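Local coordinates for sulfoquinovosidase (Escherichia coli, PDB 5AEG), which hydrolyses plant sulfolipids and simpler sulfoquinovosides to release sulfoquinovose, which the bacterium then breaks down as a source of carbon and sulfur, at residues 484-489 with 499-504; 529-534 with 585-590. One frame throughout, in Å; residues are numbered along the deposited sequence.

Contact 1. Residues 484-489 with 499-504; sequences ASVVPA and GLHHSD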
ATOM      1  N   ALA A 484      -0.666 -12.071   9.538  1.00 16.09           N
ATOM      2  CA  ALA A 484       0.751 -11.679   9.735  1.00 15.88           C
ATOM      3  C   ALA A 484       1.257 -10.726   8.647  1.00 17.56           C
ATOM      4  O   ALA A 484       2.045  -9.827   8.921  1.00 19.68           O
ATOM      5  CB  ALA A 484       1.583 -12.841   9.762  1.00 16.90           C
ATOM      6  N   SER A 485       0.859 -10.986   7.405  1.00 17.25           N
ATOM      7  CA  SER A 485       1.382 -10.304   6.239  1.00 16.55           C
ATOM      8  C   SER A 485       1.036  -8.798   6.256  1.00 17.32           C
ATOM      9  O   SER A 485       1.664  -7.973   5.531  1.00 16.94           O
ATOM     10  CB  SER A 485       0.885 -11.060   4.955  1.00 16.37           C
ATOM     11  OG  SER A 485      -0.497 -10.771   4.737  1.00 17.46           O
ATOM     12  N   VAL A 486       0.010  -8.416   7.034  1.00 16.89           N
ATOM     13  CA  VAL A 486      -0.364  -7.020   7.145  1.00 16.92           C
ATOM     14  C   VAL A 486       0.761  -6.151   7.799  1.00 18.05           C
ATOM     15  O   VAL A 486       0.900  -4.954   7.498  1.00 16.21           O
ATOM     16  CB  VAL A 486      -1.714  -6.855   7.912  1.00 17.01           C
ATOM     17  CG1 VAL A 486      -2.070  -5.399   8.045  1.00 16.27           C
ATOM     18  CG2 VAL A 486      -2.852  -7.674   7.225  1.00 17.51           C
ATOM     19  N   VAL A 487       1.507  -6.758   8.720  1.00 16.42           N
ATOM     20  CA  VAL A 487       2.548  -5.987   9.406  1.00 17.94           C
ATOM     21  C   VAL A 487       3.737  -5.535   8.527  1.00 18.02           C
ATOM     22  O   VAL A 487       3.997  -4.362   8.461  1.00 17.13           O
ATOM     23  CB  VAL A 487       3.034  -6.666  10.693  1.00 19.69           C
ATOM     24  CG1 VAL A 487       3.943  -5.732  11.468  1.00 18.27           C
ATOM     25  CG2 VAL A 487       1.834  -7.026  11.591  1.00 19.83           C
ATOM     26  N   PRO A 488       4.382  -6.431   7.752  1.00 17.69           N
ATOM     27  CA  PRO A 488       5.336  -5.925   6.761  1.00 17.23           C
ATOM     28  C   PRO A 488       4.719  -4.992   5.758  1.00 17.53           C
ATOM     29  O   PRO A 488       5.374  -4.037   5.354  1.00 17.43           O
ATOM     30  CB  PRO A 488       5.947  -7.171   6.116  1.00 20.23           C
ATOM     31  CG  PRO A 488       5.110  -8.313   6.556  1.00 21.75           C
ATOM     32  CD  PRO A 488       4.375  -7.881   7.826  1.00 17.54           C
ATOM     33  N   ALA A 489       3.432  -5.169   5.425  1.00 16.40           N
ATOM     34  CA  ALA A 489       2.745  -4.236   4.534  1.00 16.77           C
ATOM     35  C   ALA A 489       2.690  -2.827   5.120  1.00 15.81           C
ATOM     36  O   ALA A 489       2.971  -1.813   4.442  1.00 15.92           O
ATOM     37  CB  ALA A 489       1.383  -4.814   4.194  1.00 13.92           C
ATOM     38  N   GLY A 499       1.947   6.682   5.976  1.00 18.12           N
ATOM     39  CA  GLY A 499       1.875   6.393   7.393  1.00 18.23           C
ATOM     40  C   GLY A 499       0.451   6.133   7.949  1.00 19.37           C
ATOM     41  O   GLY A 499       0.279   6.085   9.130  1.00 19.20           O
ATOM     42  N   LEU A 500      -0.566   5.927   7.090  1.00 19.01           N
ATOM     43  CA  LEU A 500      -1.918   5.603   7.496  1.00 18.70           C
ATOM     44  C   LEU A 500      -2.377   4.296   6.862  1.00 18.36           C
ATOM     45  O   LEU A 500      -2.591   4.264   5.648  1.00 18.39           O
ATOM     46  CB  LEU A 500      -2.885   6.768   7.144  1.00 20.39           C
ATOM     47  CG  LEU A 500      -2.494   8.164   7.678  1.00 19.99           C
ATOM     48  CD1 LEU A 500      -3.407   9.223   7.126  1.00 20.10           C
ATOM     49  CD2 LEU A 500      -2.530   8.137   9.156  1.00 19.64           C
ATOM     50  N   HIS A 501      -2.598   3.238   7.654  1.00 17.78           N
ATOM     51  CA  HIS A 501      -2.752   1.898   7.131  1.00 18.71           C
ATOM     52  C   HIS A 501      -3.697   1.107   8.003  1.00 19.75           C
ATOM     53  O   HIS A 501      -3.518   1.086   9.196  1.00 17.45           O
ATOM     54  CB  HIS A 501      -1.379   1.176   7.135  1.00 19.68           C
ATOM     55  CG  HIS A 501      -1.304  -0.076   6.337  1.00 18.09           C
ATOM     56  ND1 HIS A 501      -1.301  -1.329   6.903  1.00 19.64           N
ATOM     57  CD2 HIS A 501      -1.094  -0.268   5.021  1.00 18.20           C
ATOM     58  CE1 HIS A 501      -1.101  -2.239   5.977  1.00 19.32           C
ATOM     59  NE2 HIS A 501      -0.917  -1.612   4.822  1.00 18.02           N
ATOM     60  N   HIS A 502      -4.612   0.366   7.366  1.00 18.22           N
ATOM     61  CA  HIS A 502      -5.448  -0.634   8.078  1.00 17.94           C
ATOM     62  C   HIS A 502      -5.710  -1.803   7.194  1.00 16.95           C
ATOM     63  O   HIS A 502      -5.227  -1.874   6.007  1.00 17.09           O
ATOM     64  CB  HIS A 502      -6.781   0.005   8.599  1.00 17.04           C
ATOM     65  CG  HIS A 502      -7.816   0.266   7.539  1.00 17.24           C
ATOM     66  ND1 HIS A 502      -7.690   1.248   6.587  1.00 18.33           N
ATOM     67  CD2 HIS A 502      -8.986  -0.358   7.268  1.00 20.90           C
ATOM     68  CE1 HIS A 502      -8.779   1.294   5.839  1.00 19.33           C
ATOM     69  NE2 HIS A 502      -9.531   0.262   6.161  1.00 21.22           N
ATOM     70  N   SER A 503      -6.354  -2.793   7.794  1.00 18.00           N
ATOM     71  CA  SER A 503      -6.692  -4.017   7.103  1.00 18.05           C
ATOM     72  C   SER A 503      -8.171  -4.389   7.396  1.00 17.85           C
ATOM     73  O   SER A 503      -8.801  -3.909   8.374  1.00 16.73           O
ATOM     74  CB  SER A 503      -5.734  -5.153   7.440  1.00 15.86           C
ATOM     75  OG  SER A 503      -5.780  -5.479   8.884  1.00 15.68           O
ATOM     76  N   ASP A 504      -8.706  -5.230   6.502  1.00 17.32           N
ATOM     77  CA  ASP A 504     -10.035  -5.853   6.743  1.00 18.49           C
ATOM     78  C   ASP A 504     -10.005  -6.717   8.057  1.00 16.06           C
ATOM     79  O   ASP A 504      -9.198  -7.655   8.164  1.00 17.77           O
ATOM     80  CB  ASP A 504     -10.420  -6.781   5.580  1.00 17.71           C
ATOM     81  CG  ASP A 504     -10.569  -6.054   4.241  1.00 18.23           C
ATOM     82  OD1 ASP A 504     -11.241  -5.000   4.121  1.00 18.02           O
ATOM     83  OD2 ASP A 504      -9.903  -6.536   3.298  1.00 20.31           O
TER

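Contact 2. Residues 529-534 with 585-590; sequences AFTPMM and PVMRPL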
ATOM      1  N   ALA A 529      -7.552  -2.902  16.586  1.00 16.53           N
ATOM      2  CA  ALA A 529      -7.755  -1.921  17.656  1.00 18.39           C
ATOM      3  C   ALA A 529      -6.468  -1.163  18.007  1.00 19.70           C
ATOM      4  O   ALA A 529      -6.556  -0.118  18.648  1.00 20.32           O
ATOM      5  CB  ALA A 529      -8.255  -2.647  18.909  1.00 18.84           C
ATOM      6  N   PHE A 530      -5.311  -1.688  17.584  1.00 20.09           N
ATOM      7  CA  PHE A 530      -3.998  -1.008  17.663  1.00 19.93           C
ATOM      8  C   PHE A 530      -3.431  -0.496  16.359  1.00 17.46           C
ATOM      9  O   PHE A 530      -2.242  -0.657  16.068  1.00 17.37           O
ATOM     10  CB  PHE A 530      -3.047  -1.915  18.463  1.00 19.64           C
ATOM     11  CG  PHE A 530      -3.495  -2.037  19.906  1.00 18.61           C
ATOM     12  CD1 PHE A 530      -3.073  -1.099  20.850  1.00 21.36           C
ATOM     13  CD2 PHE A 530      -4.353  -3.017  20.300  1.00 20.48           C
ATOM     14  CE1 PHE A 530      -3.443  -1.172  22.179  1.00 19.50           C
ATOM     15  CE2 PHE A 530      -4.777  -3.084  21.629  1.00 21.57           C
ATOM     16  CZ  PHE A 530      -4.280  -2.181  22.587  1.00 19.49           C
ATOM     17  N   THR A 531      -4.347   0.026  15.536  1.00 17.25           N
ATOM     18  CA  THR A 531      -4.037   0.625  14.234  1.00 17.49           C
ATOM     19  C   THR A 531      -4.890   1.883  14.143  1.00 19.69           C
ATOM     20  O   THR A 531      -5.753   2.111  15.007  1.00 18.24           O
ATOM     21  CB  THR A 531      -4.309  -0.313  13.023  1.00 19.03           C
ATOM     22  OG1 THR A 531      -5.715  -0.465  12.872  1.00 18.24           O
ATOM     23  CG2 THR A 531      -3.649  -1.600  13.178  1.00 18.01           C
ATOM     24  N   PRO A 532      -4.675   2.744  13.115  1.00 19.37           N
ATOM     25  CA  PRO A 532      -5.492   3.919  13.124  1.00 20.17           C
ATOM     26  C   PRO A 532      -6.956   3.823  12.613  1.00 20.08           C
ATOM     27  O   PRO A 532      -7.691   4.860  12.591  1.00 21.37           O
ATOM     28  CB  PRO A 532      -4.706   4.940  12.265  1.00 21.74           C
ATOM     29  CG  PRO A 532      -3.852   4.146  11.417  1.00 24.46           C
ATOM     30  CD  PRO A 532      -3.493   2.881  12.235  1.00 22.34           C
ATOM     31  N   MET A 533      -7.412   2.647  12.205  1.00 19.31           N
ATOM     32  CA  MET A 533      -8.793   2.552  11.691  1.00 19.40           C
ATOM     33  C   MET A 533      -9.269   1.121  11.880  1.00 18.85           C
ATOM     34  O   MET A 533      -8.530   0.204  11.560  1.00 18.55           O
ATOM     35  CB  MET A 533      -8.841   2.993  10.215  1.00 19.01           C
ATOM     36  CG  MET A 533     -10.225   2.905   9.606  1.00 20.37           C
ATOM     37  SD  MET A 533     -10.217   3.697   8.018  1.00 21.50           S
ATOM     38  CE  MET A 533     -11.819   3.136   7.411  1.00 22.27           C
ATOM     39  N   MET A 534     -10.478   0.975  12.365  1.00 17.62           N
ATOM     40  CA  MET A 534     -11.145  -0.285  12.546  1.00 17.45           C
ATOM     41  C   MET A 534     -12.315  -0.412  11.551  1.00 18.65           C
ATOM     42  O   MET A 534     -13.239   0.419  11.583  1.00 19.32           O
ATOM     43  CB  MET A 534     -11.730  -0.415  13.948  1.00 18.60           C
ATOM     44  CG  MET A 534     -10.651  -0.473  15.037  1.00 18.82           C
ATOM     45  SD  MET A 534     -11.296  -0.959  16.629  1.00 20.77           S
ATOM     46  CE  MET A 534     -11.660  -2.743  16.512  1.00 21.70           C
ATOM     47  N   PRO A 585       5.452   8.124  10.464  1.00 21.60           N
ATOM     48  CA  PRO A 585       4.223   7.243  10.329  1.00 23.08           C
ATOM     49  C   PRO A 585       3.601   6.758  11.651  1.00 23.03           C
ATOM     50  O   PRO A 585       4.250   6.673  12.693  1.00 21.70           O
ATOM     51  CB  PRO A 585       4.740   6.085   9.508  1.00 18.90           C
ATOM     52  CG  PRO A 585       6.186   5.925  10.004  1.00 20.63           C
ATOM     53  CD  PRO A 585       6.676   7.392  10.088  1.00 21.55           C
ATOM     54  N   VAL A 586       2.321   6.395  11.576  1.00 20.38           N
ATOM     55  CA  VAL A 586       1.577   5.991  12.780  1.00 19.73           C
ATOM     56  C   VAL A 586       2.003   4.631  13.274  1.00 19.46           C
ATOM     57  O   VAL A 586       2.210   4.447  14.461  1.00 18.60           O
ATOM     58  CB  VAL A 586       0.046   6.062  12.553  1.00 19.58           C
ATOM     59  CG1 VAL A 586      -0.691   5.679  13.824  1.00 20.35           C
ATOM     60  CG2 VAL A 586      -0.323   7.479  12.144  1.00 21.73           C
ATOM     61  N   MET A 587       2.210   3.658  12.364  1.00 19.21           N
ATOM     62  CA  MET A 587       2.752   2.409  12.758  1.00 19.18           C
ATOM     63  C   MET A 587       4.199   2.412  12.296  1.00 20.51           C
ATOM     64  O   MET A 587       4.485   2.605  11.128  1.00 18.62           O
ATOM     65  CB  MET A 587       1.963   1.239  12.096  1.00 18.84           C
ATOM     66  CG  MET A 587       0.571   1.148  12.586  1.00 18.89           C
ATOM     67  SD  MET A 587      -0.567   0.135  11.532  1.00 19.58           S
ATOM     68  CE  MET A 587       0.099  -1.483  11.725  1.00 18.45           C
ATOM     69  N   ARG A 588       5.100   2.215  13.266  1.00 18.99           N
ATOM     70  CA  ARG A 588       6.508   2.450  13.056  1.00 20.42           C
ATOM     71  C   ARG A 588       7.389   1.234  13.231  1.00 18.71           C
ATOM     72  O   ARG A 588       7.236   0.443  14.215  1.00 23.22           O
ATOM     73  CB  ARG A 588       6.955   3.530  14.104  1.00 21.09           C
ATOM     74  CG  ARG A 588       6.177   4.814  13.981  1.00 22.07           C
ATOM     75  CD  ARG A 588       6.516   5.856  15.060  1.00 23.41           C
ATOM     76  NE  ARG A 588       5.556   6.929  15.094  1.00 20.73           N
ATOM     77  CZ  ARG A 588       5.576   7.950  15.966  1.00 23.77           C
ATOM     78  NH1 ARG A 588       6.542   8.056  16.886  1.00 25.35           N
ATOM     79  NH2 ARG A 588       4.625   8.867  15.964  1.00 24.54           N
ATOM     80  N   PRO A 589       8.434   1.100  12.388  1.00 18.17           N
ATOM     81  CA  PRO A 589       9.465   0.118  12.570  1.00 18.67           C
ATOM     82  C   PRO A 589      10.189   0.447  13.903  1.00 18.58           C
ATOM     83  O   PRO A 589      10.335   1.633  14.181  1.00 21.09           O
ATOM     84  CB  PRO A 589      10.395   0.361  11.367  1.00 20.71           C
ATOM     85  CG  PRO A 589       9.521   1.030  10.351  1.00 20.57           C
ATOM     86  CD  PRO A 589       8.607   1.875  11.143  1.00 20.11           C
ATOM     87  N   LEU A 590      10.540  -0.555  14.685  1.00 19.77           N
ATOM     88  CA  LEU A 590      11.161  -0.286  16.033  1.00 21.78           C
ATOM     89  C   LEU A 590      12.494   0.538  15.901  1.00 23.85           C
ATOM     90  O   LEU A 590      12.823   1.343  16.798  1.00 28.00           O
ATOM     91  CB  LEU A 590      11.441  -1.521  16.766  1.00 22.65           C
ATOM     92  CG  LEU A 590      10.324  -2.020  17.715  1.00 23.25           C
ATOM     93  CD1 LEU A 590       9.011  -2.432  17.025  1.00 21.39           C
ATOM     94  CD2 LEU A 590      10.807  -3.138  18.589  1.00 22.07           C
TER

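Contact 1. Residues 484-489 with 499-504
His501 sets its imidazole against helix 486-495, where it touches Val486 and Ala489. Its CB leaves strand 501-505 heading for the helix. CG lies anti to the backbone N (chi1 -166°), which carries the ring across the gap. ND1 of His501 comes next and stops 4.3 Å from CG1 of Val486. CE1 of His501 reaches further: it sits 3.7 Å from the carbonyl O of Val486 and 3.9 Å from CG1 of the same residue. At the tip, NE2 of His501 meets Ala489, 3.8 Å from its C and 4.0 Å from its CB. The ring approaches this backbone obliquely. None of these contacts is a hydrogen bond; the polar partner of NE2 is Glu134 OE2, so this buried nitrogen is satisfied.

Val486 fills the space between His501 and Ser503. Both methyls of Val486 face the CB of Ser503, CG1 at 3.7 Å and CG2 at 3.8 Å. Ser503 OG lies alongside them and bonds to Trp524 NE1. An alanine in place of Val486 would probably leave a gap between Ser503 CB and the His501 ring, with the strand less firmly packed on the helix.

The contact belongs to one beta-alpha-beta unit of the TIM barrel: strand 468-469, helix 486-495, strand 501-505. His501 and Ser503 point to the helix, while His502 points away from it and meets Phe453 edge-to-face. Helix 518-528 packs alongside through Trp524 and Phe527, both touching Val486.

Contact 2. Residues 529-534 with 585-590
Met587 and Thr531 meet with their side chains crossing obliquely. The sulfur does most of the touching: SD of Met587 lies 3.9 Å from CG2 of Thr531 and 4.1 Å from CD of Pro532. The chain of Met587 is extended at chi2 and then bends at chi3 (67°). With this bend CE of Met587 also stays beside Thr531 CG2, at 4.0 Å. Pro532 stands differently, at about a right angle to Met587, and offers its CD to the sulfur. CG of Pro532 comes 4.3 Å from CG1 of Val586. The contact is therefore apolar, with Thr531 lending its methyl. The hydroxyl of Thr531 is used locally: OG1 bonds to Ser528 O at the end of helix 518-528.

Within 585-590, Arg588 NE donates to Pro585 O at 2.7 Å, with an N-H...O angle of 150°, and the oxygen lies close to the guanidinium plane. NH1 of Arg588 bonds to His593.

The contact joins the loop between helix 518-528 and barrel strand 534-536 to the first strand of the C-terminal sheet, 587-588. Tyr607 of the adjoining strand 607-609 touches both Thr531 and Met587. Ala490 of helix 486-495 also packs on Met587.

In the fold
After the N-terminal beta-rich part and most of the barrel, the chain reaches contact 1, where strand 501-505 returns along helix 486-495 and closes a small loop within the TIM barrel. It then runs through helix 518-528 to residues 529-534. Two further helices, 552-567 and 569-582, follow before residues 585-590 come back and close contact 2. The two loops lie in series and neither nest nor cross. In space the centres of contact 1 and contact 2 are about 8 Å apart. Gly499 O and Val586 N, 3.2 Å apart, probably form a hydrogen bond, and Pro532 CD packs on His501 O. Contact 1 is internal to the barrel, whereas contact 2 ties the barrel to the C-terminal sheet.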